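Local coordinates for 16S rRNA (adenine(1408)-N(1))-methyltransferase (Catenulispora acidiphila, PDB 4X1O), which probably transfers a methyl group from S-adenosyl-L-methionine to N1 of adenine 1408 in 16S ribosomal RNA, a modification linked to aminoglycoside resistance, at residues I50-G55 and H118-E123; A59-R64 and I216-A221; W72-V77 and P101-V106; D122-L127 and A156-S161. One frame throughout, in Å; residues are numbered along the deposited sequence.

Contact 1 of 4, residues I50-G55 and H118-E123; sequences ILVDVG and HGVADE
The carbonyl oxygen of Ile50 accepts from two successive N-H groups where the 118-123 loop runs into strand 123-127. Asp122 N lies 2.8 Å from Ile50 O and approaches in the carbonyl plane. Glu123 N also reaches Ile50 O, but that bond is weak. The Asp122 side chain then turns back to Ile50. Its OD2 accepts from Ile50 N at 2.8 Å through the anti lone pair, the one pointing away from OD1. CG of Asp122 stands anti to its own carbonyl carbon, chi1 -65°, which brings the carboxylate beside the Ile50 backbone. Both polar atoms of Ile50 are therefore bound by Asp122. OD1 forms a salt bridge with Lys153. Beyond this the pairing becomes regular: Val52 N donates to Glu123 O at 3.0 Å, almost straight at 174°. Leu51 and Glu123 form a parallel bridge here. Their side chains run side by side in the same direction, with Leu51 CD1 3.8 Å from Glu123 CG. The carboxylate end of Glu123 goes on to Arg49 in a salt bridge through OE1. Apolar groups pack on the sheet face that carries Val52. Val52 CG2 touches Ala121 CB at 3.6 Å, and Val120 CG2 lies a little farther off, its side chain crossing that of Val52 at about a right angle. Ile50 CD1 rests against the Val120 carbonyl oxygen. Strand 49-54 is the first strand of the Rossmann-like methyltransferase sheet, and strand 123-127 is its fourth. The bonds to Asp122 extend their pairing into the preceding loop, and the lysine and arginine probably offset much of the acidic charge.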
# COMPACT_ATOMS: atom_id res chain seq x y z
N ILE A 50 5.22 2.74 12.11
CA ILE A 50 5.73 2.09 10.91
C ILE A 50 4.57 1.89 9.96
O ILE A 50 3.59 1.21 10.29
CB ILE A 50 6.38 0.75 11.21
CG1 ILE A 50 7.59 0.99 12.14
CG2 ILE A 50 6.80 0.06 9.91
CD1 ILE A 50 8.04 -0.19 12.89
N LEU A 51 4.68 2.49 8.79
CA LEU A 51 3.63 2.43 7.78
C LEU A 51 4.10 1.59 6.63
O LEU A 51 5.19 1.82 6.10
CB LEU A 51 3.27 3.83 7.30
CG LEU A 51 2.31 3.97 6.12
CD1 LEU A 51 0.93 3.48 6.50
CD2 LEU A 51 2.26 5.42 5.67
N VAL A 52 3.31 0.59 6.27
CA VAL A 52 3.67 -0.20 5.10
C VAL A 52 2.66 0.09 4.00
O VAL A 52 1.46 -0.13 4.17
CB VAL A 52 3.74 -1.70 5.42
CG1 VAL A 52 3.96 -2.50 4.12
CG2 VAL A 52 4.88 -1.97 6.40
N ASP A 53 3.17 0.64 2.89
CA ASP A 53 2.40 0.86 1.67
C ASP A 53 2.61 -0.30 0.74
O ASP A 53 3.70 -0.48 0.21
CB ASP A 53 2.81 2.14 0.96
CG ASP A 53 2.53 3.38 1.76
OD1 ASP A 53 1.50 3.44 2.45
OD2 ASP A 53 3.37 4.29 1.68
N VAL A 54 1.57 -1.09 0.52
CA VAL A 54 1.71 -2.24 -0.35
C VAL A 54 1.22 -1.84 -1.73
O VAL A 54 0.08 -1.39 -1.88
CB VAL A 54 0.92 -3.45 0.17
CG1 VAL A 54 1.13 -4.64 -0.75
CG2 VAL A 54 1.37 -3.79 1.60
N GLY A 55 2.06 -1.99 -2.74
CA GLY A 55 1.77 -1.40 -4.04
C GLY A 55 2.07 0.09 -3.94
O GLY A 55 1.47 0.80 -3.14
N HIS A 118 7.45 -9.51 8.55
CA HIS A 118 6.34 -10.04 9.34
C HIS A 118 6.15 -9.24 10.63
O HIS A 118 7.09 -9.03 11.39
CB HIS A 118 6.57 -11.51 9.67
CG HIS A 118 6.20 -12.45 8.55
ND1 HIS A 118 5.08 -13.25 8.60
CD2 HIS A 118 6.78 -12.69 7.36
CE1 HIS A 118 5.00 -13.96 7.49
NE2 HIS A 118 6.01 -13.63 6.71
N GLY A 119 4.92 -8.78 10.84
CA GLY A 119 4.52 -8.19 12.10
C GLY A 119 5.17 -6.85 12.38
O GLY A 119 5.35 -6.48 13.53
N VAL A 120 5.52 -6.12 11.32
CA VAL A 120 6.23 -4.87 11.55
C VAL A 120 5.33 -3.63 11.50
O VAL A 120 5.67 -2.60 12.07
CB VAL A 120 7.38 -4.67 10.53
CG1 VAL A 120 8.40 -5.83 10.61
CG2 VAL A 120 6.85 -4.50 9.11
N ALA A 121 4.19 -3.73 10.83
CA ALA A 121 3.46 -2.51 10.48
C ALA A 121 2.45 -2.08 11.55
O ALA A 121 1.65 -2.88 12.03
CB ALA A 121 2.76 -2.71 9.15
N ASP A 122 2.49 -0.79 11.91
CA ASP A 122 1.43 -0.19 12.72
C ASP A 122 0.21 0.16 11.88
O ASP A 122 -0.86 0.41 12.41
CB ASP A 122 1.94 1.09 13.40
CG ASP A 122 3.02 0.81 14.41
OD1 ASP A 122 2.79 0.01 15.34
OD2 ASP A 122 4.11 1.40 14.28
N GLU A 123 0.40 0.23 10.57
CA GLU A 123 -0.68 0.59 9.65
C GLU A 123 -0.31 0.08 8.28
O GLU A 123 0.85 0.17 7.89
CB GLU A 123 -0.88 2.10 9.61
CG GLU A 123 -1.98 2.58 8.71
CD GLU A 123 -2.21 4.08 8.88
OE1 GLU A 123 -1.37 4.75 9.51
OE2 GLU A 123 -3.25 4.58 8.40

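Contact 2 of 4, residues A59-R64 and I216-A221; sequences ARTAYR and ISSSWA
Arg60 lies over one face of the Trp220 indole, and the guanidinium and ring planes are only 13° apart. NE comes closest, 3.3 Å from Trp220 CZ3. Farther back, CD sits above the six-membered ring in a CH-pi contact, 3.6 Å from its centroid. The Arg60 chain is extended from CG to NE, with CG anti to the backbone N (chi1 -173°), which lays the side chain across the indole. NH1 then donates to Ser219 O at 2.7 Å. That oxygen is in the guanidinium plane, but NH1 stands above the plane of the carbonyl. Tyr63 meets the far end of the indole obliquely, with planes at 55° and its CD2 3.8 Å from Trp220 CH2. The indole NE1 bonds to Thr87. These residues join the start of helix 60-68, which follows the first strand of the Rossmann-like fold, to the loop between strands 200-212 and 229-239. Thr61 binds S-adenosyl-L-methionine, and Ser217 and Ser218 bind S-adenosyl-L-homocysteine. Ser218 N donates to Thr61 OG1 at 2.8 Å. A water accepts from Thr61 N and probably donates to Ser218 O, 2.8 Å away. Ser219 OG forms an ST turn with Ala221 N and also bonds to Asp58.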
# COMPACT_ATOMS: atom_id res chain seq x y z
N ALA A 59 5.91 5.25 -6.33
CA ALA A 59 6.20 5.46 -4.92
C ALA A 59 6.37 6.93 -4.53
O ALA A 59 6.87 7.21 -3.45
CB ALA A 59 7.43 4.67 -4.50
N ARG A 60 5.91 7.85 -5.37
CA ARG A 60 5.88 9.25 -4.97
C ARG A 60 4.94 9.45 -3.78
O ARG A 60 5.17 10.31 -2.94
CB ARG A 60 5.45 10.17 -6.13
CG ARG A 60 5.58 11.65 -5.78
CD ARG A 60 5.19 12.59 -6.92
NE ARG A 60 5.47 13.98 -6.55
CZ ARG A 60 5.26 15.03 -7.33
NH1 ARG A 60 4.74 14.89 -8.55
NH2 ARG A 60 5.58 16.25 -6.89
N THR A 61 3.87 8.65 -3.69
CA THR A 61 2.95 8.82 -2.58
C THR A 61 3.62 8.46 -1.25
O THR A 61 3.48 9.17 -0.25
CB THR A 61 1.68 7.97 -2.79
OG1 THR A 61 1.10 8.34 -4.04
CG2 THR A 61 0.67 8.22 -1.69
N ALA A 62 4.38 7.36 -1.25
CA ALA A 62 5.15 6.94 -0.08
C ALA A 62 6.19 7.99 0.28
O ALA A 62 6.40 8.30 1.45
CB ALA A 62 5.82 5.60 -0.34
N TYR A 63 6.84 8.53 -0.74
CA TYR A 63 7.84 9.58 -0.52
C TYR A 63 7.23 10.79 0.17
O TYR A 63 7.80 11.31 1.12
CB TYR A 63 8.45 9.98 -1.86
CG TYR A 63 9.36 11.18 -1.81
CD1 TYR A 63 10.66 11.08 -1.33
CD2 TYR A 63 8.92 12.43 -2.26
CE1 TYR A 63 11.50 12.20 -1.30
CE2 TYR A 63 9.74 13.54 -2.23
CZ TYR A 63 11.03 13.43 -1.75
OH TYR A 63 11.84 14.55 -1.72
N ARG A 64 6.07 11.24 -0.31
CA ARG A 64 5.40 12.38 0.29
C ARG A 64 4.97 12.10 1.73
O ARG A 64 5.04 13.00 2.56
CB ARG A 64 4.20 12.81 -0.56
CG ARG A 64 4.59 13.38 -1.93
CD ARG A 64 3.39 13.96 -2.68
NE ARG A 64 2.83 15.12 -1.99
CZ ARG A 64 1.54 15.28 -1.73
NH1 ARG A 64 0.66 14.37 -2.12
NH2 ARG A 64 1.13 16.37 -1.09
N ILE A 216 -3.82 9.55 -2.89
CA ILE A 216 -3.65 8.10 -2.98
C ILE A 216 -2.85 7.67 -4.21
O ILE A 216 -2.47 6.50 -4.32
CB ILE A 216 -5.00 7.38 -3.01
CG1 ILE A 216 -5.82 7.82 -4.22
CG2 ILE A 216 -5.78 7.65 -1.73
CD1 ILE A 216 -7.10 7.05 -4.39
N SER A 217 -2.60 8.58 -5.13
CA SER A 217 -1.87 8.22 -6.34
C SER A 217 -1.09 9.40 -6.89
O SER A 217 -1.38 9.88 -7.99
CB SER A 217 -2.83 7.69 -7.41
OG SER A 217 -2.11 7.14 -8.51
N SER A 218 -0.11 9.85 -6.13
CA SER A 218 0.85 10.84 -6.65
C SER A 218 1.75 10.19 -7.69
O SER A 218 2.04 9.00 -7.63
CB SER A 218 1.69 11.42 -5.51
OG SER A 218 0.89 12.11 -4.56
N SER A 219 2.21 11.00 -8.64
CA SER A 219 3.12 10.52 -9.65
C SER A 219 4.08 11.63 -10.04
O SER A 219 3.73 12.80 -10.00
CB SER A 219 2.36 10.02 -10.89
OG SER A 219 3.27 9.62 -11.90
N TRP A 220 5.30 11.24 -10.43
CA TRP A 220 6.30 12.19 -10.90
C TRP A 220 5.92 12.71 -12.28
O TRP A 220 6.45 13.72 -12.73
CB TRP A 220 7.69 11.55 -10.92
CG TRP A 220 8.21 11.17 -9.56
CD1 TRP A 220 8.49 9.91 -9.11
CD2 TRP A 220 8.48 12.05 -8.46
NE1 TRP A 220 8.94 9.96 -7.81
CE2 TRP A 220 8.92 11.26 -7.38
CE3 TRP A 220 8.38 13.44 -8.29
CZ2 TRP A 220 9.28 11.80 -6.15
CZ3 TRP A 220 8.73 13.98 -7.06
CH2 TRP A 220 9.17 13.16 -6.01
N ALA A 221 4.99 12.02 -12.93
CA ALA A 221 4.52 12.43 -14.25
C ALA A 221 3.48 13.54 -14.14
O ALA A 221 3.31 14.34 -15.07
CB ALA A 221 3.94 11.24 -14.99
O HOH W 1 2.80 6.96 -5.90

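Contact 3 of 4, residues W72-V77 and P101-V106; sequences WLVVGV and PNLVLV
Val74 and Leu103 meet on one face of a parallel strand pair, where Val74 CG1 lies 3.7 Å from Leu103 CD1. The strands belong to a beta-alpha-beta unit of the Rossmann-like fold, with helix 85-91 between them in the chain. Their axes are 18° apart. Farther along this face Gly76 has no side chain, and that of its bridge partner Leu105 leans over it, with Leu105 CD2 nearest Gly76 CA. Helix 60-68 covers the Val74 and Leu103 side chains, with Ala62 touching both. The other face bears a row of valines. Val75 CG1 reaches diagonally past its bridge partner Val104 and meets Val106 CG2 at 3.7 Å. CG1 is anti to the Val75 backbone N (chi1 -175°), which turns it along the strand toward Val106. Leu73 makes a similar diagonal contact, its CD1 3.9 Å from Val104 CG2. Trp40 of helix 37-46 packs on Leu73 and Val75. Backbone bonds alternate between the strands; the shortest runs from Val106 N to Gly76 O, 2.7 Å. At the opposite end Asn102 prolongs the pairing with its side chain. CG stands between its own backbone N and carbonyl carbon, chi1 56°. From there ND2 donates both to Ala66 O of helix 60-68 and to Trp72 O, the latter at 2.9 Å and close to the amide plane.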
# COMPACT_ATOMS: atom_id res chain seq x y z
N TRP A 72 7.78 8.81 11.07
CA TRP A 72 7.26 7.53 10.57
C TRP A 72 8.31 6.79 9.76
O TRP A 72 9.01 7.41 8.96
CB TRP A 72 6.03 7.69 9.67
CG TRP A 72 4.80 8.23 10.33
CD1 TRP A 72 4.64 8.57 11.64
CD2 TRP A 72 3.55 8.50 9.68
NE1 TRP A 72 3.36 9.04 11.85
CE2 TRP A 72 2.67 9.01 10.66
CE3 TRP A 72 3.09 8.35 8.37
CZ2 TRP A 72 1.35 9.37 10.36
CZ3 TRP A 72 1.78 8.72 8.07
CH2 TRP A 72 0.93 9.22 9.07
N LEU A 73 8.39 5.48 9.94
CA LEU A 73 9.15 4.66 9.02
C LEU A 73 8.18 4.23 7.92
O LEU A 73 7.20 3.54 8.20
CB LEU A 73 9.76 3.46 9.73
CG LEU A 73 10.72 2.60 8.89
CD1 LEU A 73 11.93 3.40 8.44
CD2 LEU A 73 11.16 1.39 9.71
N VAL A 74 8.41 4.68 6.69
CA VAL A 74 7.48 4.45 5.60
C VAL A 74 8.09 3.39 4.71
O VAL A 74 9.14 3.61 4.12
CB VAL A 74 7.20 5.74 4.81
CG1 VAL A 74 6.29 5.44 3.61
CG2 VAL A 74 6.59 6.80 5.72
N VAL A 75 7.44 2.24 4.62
CA VAL A 75 7.99 1.11 3.89
C VAL A 75 7.13 0.84 2.68
O VAL A 75 5.99 0.45 2.83
CB VAL A 75 8.04 -0.16 4.76
CG1 VAL A 75 8.73 -1.29 4.03
CG2 VAL A 75 8.74 0.17 6.08
N GLY A 76 7.68 1.05 1.48
CA GLY A 76 6.92 0.78 0.28
C GLY A 76 7.30 -0.59 -0.25
O GLY A 76 8.48 -0.88 -0.41
N VAL A 77 6.31 -1.43 -0.52
CA VAL A 77 6.57 -2.79 -0.94
C VAL A 77 5.94 -3.03 -2.29
O VAL A 77 4.72 -3.00 -2.41
CB VAL A 77 6.02 -3.83 0.06
CG1 VAL A 77 6.51 -5.22 -0.32
CG2 VAL A 77 6.43 -3.49 1.48
N PRO A 101 15.27 9.76 4.57
CA PRO A 101 16.00 8.61 5.10
C PRO A 101 15.06 7.64 5.78
O PRO A 101 15.45 6.50 6.01
CB PRO A 101 16.98 9.24 6.10
CG PRO A 101 16.26 10.47 6.57
CD PRO A 101 15.55 10.99 5.34
N ASN A 102 13.83 8.08 6.08
CA ASN A 102 12.84 7.20 6.68
C ASN A 102 11.96 6.45 5.69
O ASN A 102 10.98 5.83 6.09
CB ASN A 102 11.92 8.01 7.59
CG ASN A 102 11.24 9.17 6.86
OD1 ASN A 102 11.82 9.79 5.96
ND2 ASN A 102 10.02 9.49 7.28
N LEU A 103 12.28 6.58 4.41
CA LEU A 103 11.61 5.81 3.37
C LEU A 103 12.44 4.58 3.02
O LEU A 103 13.64 4.66 2.70
CB LEU A 103 11.36 6.69 2.14
CG LEU A 103 10.68 6.02 0.95
CD1 LEU A 103 9.22 5.70 1.35
CD2 LEU A 103 10.72 6.91 -0.27
N VAL A 104 11.80 3.43 3.08
CA VAL A 104 12.41 2.18 2.71
C VAL A 104 11.61 1.55 1.58
O VAL A 104 10.42 1.25 1.74
CB VAL A 104 12.49 1.20 3.90
CG1 VAL A 104 13.20 -0.08 3.48
CG2 VAL A 104 13.22 1.84 5.08
N LEU A 105 12.25 1.35 0.43
CA LEU A 105 11.56 0.78 -0.72
C LEU A 105 12.00 -0.66 -0.91
O LEU A 105 13.17 -0.93 -1.21
CB LEU A 105 11.84 1.61 -1.98
CG LEU A 105 11.37 3.07 -1.82
CD1 LEU A 105 11.86 3.95 -2.99
CD2 LEU A 105 9.86 3.15 -1.67
N VAL A 106 11.05 -1.57 -0.72
CA VAL A 106 11.30 -3.01 -0.72
C VAL A 106 10.80 -3.67 -2.00
O VAL A 106 9.66 -3.46 -2.39
CB VAL A 106 10.58 -3.71 0.48
CG1 VAL A 106 10.76 -5.23 0.42
CG2 VAL A 106 11.07 -3.14 1.81

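Contact 4 of 4, residues D122-L127 and A156-S161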
# COMPACT_ATOMS: atom_id res chain seq x y z
N ASP A 122 2.49 -0.79 11.91
CA ASP A 122 1.43 -0.19 12.72
C ASP A 122 0.21 0.16 11.88
O ASP A 122 -0.86 0.41 12.41
CB ASP A 122 1.94 1.09 13.40
CG ASP A 122 3.02 0.81 14.41
OD1 ASP A 122 2.79 0.01 15.34
OD2 ASP A 122 4.11 1.40 14.28
N GLU A 123 0.40 0.23 10.57
CA GLU A 123 -0.68 0.59 9.65
C GLU A 123 -0.31 0.08 8.28
O GLU A 123 0.85 0.17 7.89
CB GLU A 123 -0.88 2.10 9.61
CG GLU A 123 -1.98 2.58 8.71
CD GLU A 123 -2.21 4.08 8.88
OE1 GLU A 123 -1.37 4.75 9.51
OE2 GLU A 123 -3.25 4.58 8.40
N VAL A 124 -1.29 -0.47 7.56
CA VAL A 124 -1.04 -0.99 6.23
C VAL A 124 -1.92 -0.24 5.26
O VAL A 124 -3.12 -0.11 5.50
CB VAL A 124 -1.31 -2.50 6.14
CG1 VAL A 124 -1.11 -3.01 4.71
CG2 VAL A 124 -0.42 -3.24 7.16
N MET A 125 -1.35 0.28 4.19
CA MET A 125 -2.15 1.02 3.23
C MET A 125 -2.04 0.39 1.86
O MET A 125 -0.93 0.12 1.39
CB MET A 125 -1.71 2.49 3.15
CG MET A 125 -2.02 3.30 4.41
SD MET A 125 -1.63 5.05 4.07
CE MET A 125 -3.28 5.71 3.85
N VAL A 126 -3.19 0.15 1.23
CA VAL A 126 -3.21 -0.34 -0.14
C VAL A 126 -3.86 0.72 -1.00
O VAL A 126 -5.08 0.83 -1.04
CB VAL A 126 -3.97 -1.68 -0.25
CG1 VAL A 126 -4.03 -2.17 -1.69
CG2 VAL A 126 -3.32 -2.73 0.66
N LEU A 127 -3.06 1.55 -1.66
CA LEU A 127 -3.61 2.70 -2.34
C LEU A 127 -3.54 2.52 -3.86
O LEU A 127 -2.47 2.27 -4.43
CB LEU A 127 -2.86 3.98 -1.92
CG LEU A 127 -2.70 4.21 -0.41
CD1 LEU A 127 -1.90 5.49 -0.15
CD2 LEU A 127 -4.06 4.26 0.30
N ALA A 156 -3.32 -3.11 14.05
CA ALA A 156 -3.02 -2.20 12.94
C ALA A 156 -4.20 -2.03 12.00
O ALA A 156 -4.82 -3.01 11.62
CB ALA A 156 -1.80 -2.72 12.14
N PRO A 157 -4.49 -0.78 11.61
CA PRO A 157 -5.53 -0.57 10.60
C PRO A 157 -5.02 -0.92 9.21
O PRO A 157 -3.83 -0.78 8.90
CB PRO A 157 -5.83 0.93 10.68
CG PRO A 157 -4.99 1.48 11.77
CD PRO A 157 -3.92 0.49 12.10
N LEU A 158 -5.94 -1.43 8.40
CA LEU A 158 -5.70 -1.60 6.98
C LEU A 158 -6.60 -0.63 6.26
O LEU A 158 -7.79 -0.56 6.54
CB LEU A 158 -5.97 -3.02 6.54
CG LEU A 158 -6.13 -3.26 5.04
CD1 LEU A 158 -4.79 -3.20 4.30
CD2 LEU A 158 -6.80 -4.59 4.82
N GLU A 159 -6.04 0.14 5.33
CA GLU A 159 -6.86 1.08 4.57
C GLU A 159 -6.67 0.73 3.11
O GLU A 159 -5.54 0.69 2.64
CB GLU A 159 -6.46 2.53 4.82
CG GLU A 159 -6.91 3.08 6.16
CD GLU A 159 -5.75 3.42 7.06
OE1 GLU A 159 -4.61 3.05 6.70
OE2 GLU A 159 -5.97 4.05 8.11
N ILE A 160 -7.76 0.42 2.42
CA ILE A 160 -7.69 0.10 1.00
C ILE A 160 -8.44 1.18 0.25
O ILE A 160 -9.54 1.55 0.65
CB ILE A 160 -8.29 -1.28 0.68
CG1 ILE A 160 -7.54 -2.39 1.41
CG2 ILE A 160 -8.30 -1.54 -0.82
CD1 ILE A 160 -8.27 -3.72 1.34
N SER A 161 -7.84 1.69 -0.81
CA SER A 161 -8.46 2.76 -1.59
C SER A 161 -8.42 2.36 -3.05
O SER A 161 -7.34 2.26 -3.64
CB SER A 161 -7.75 4.10 -1.39
OG SER A 161 -8.02 4.65 -0.11
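Val124 and Leu158 pack closely on the buried face of two parallel strands whose axes are 6° apart. Val124 CG1 lies 3.7 Å from Leu158 CD1. Leu158 CD1 also reaches Val126 CG2 at 4.0 Å and so sits between two valines. Val126 CB also meets Ile160 CG1. Leu148 of helix 142-151 covers both valines. Four backbone bonds hold the strands in register, the straightest from Val126 N to Glu159 O, 2.8 Å. The other face is more polar and more accessible to solvent. Here Glu123 and Glu159 cross at about a right angle, their carboxylate planes 51° apart. Glu123 OE1 is held by Arg49, which leaves OE2 to face Glu159. Glu123 OE2 is 2.7 Å from Glu159 OE1. Oxygens this close suggest that one acid holds a proton. Glu159 bends at chi2 (115°), which brings its carboxylate back toward the neighbouring strand. Its OE1 lies 3.5 Å from Met125 CG. Farther along this face Leu127 CD2 meets the buried Ser161, 4.0 Å from its OG. Leu127 packs on Thr61 and Val126 lies near Leu133, both residues that bind S-adenosyl-L-methionine. Such neighbouring parallel strands, the fourth and fifth of the central sheet, are characteristic of Rossmann-like methyltransferases.

In the fold
Contacts 1, 3 and 4 lie on one seven-stranded mixed sheet with strand order 3-2-1-4-5-7-6. Contact 3 joins strands 103-107 and 72-78, contact 1 reaches from strand 49-54 to the start of strand 123-127, and contact 4 continues to strand 157-163. The centres of contacts 1 and 4 are about 8 Å apart, and they share Asp122 and Glu123. Contact 3 is about 9 Å from contact 1, centre to centre, and is nested within its chain loop. Contact 2 sets helix 60-68 against the 216-221 loop, about 17 Å from contact 1, centre to centre. Its two segments enclose contacts 3 and 4 along the chain and bring distant cofactor-binding residues together.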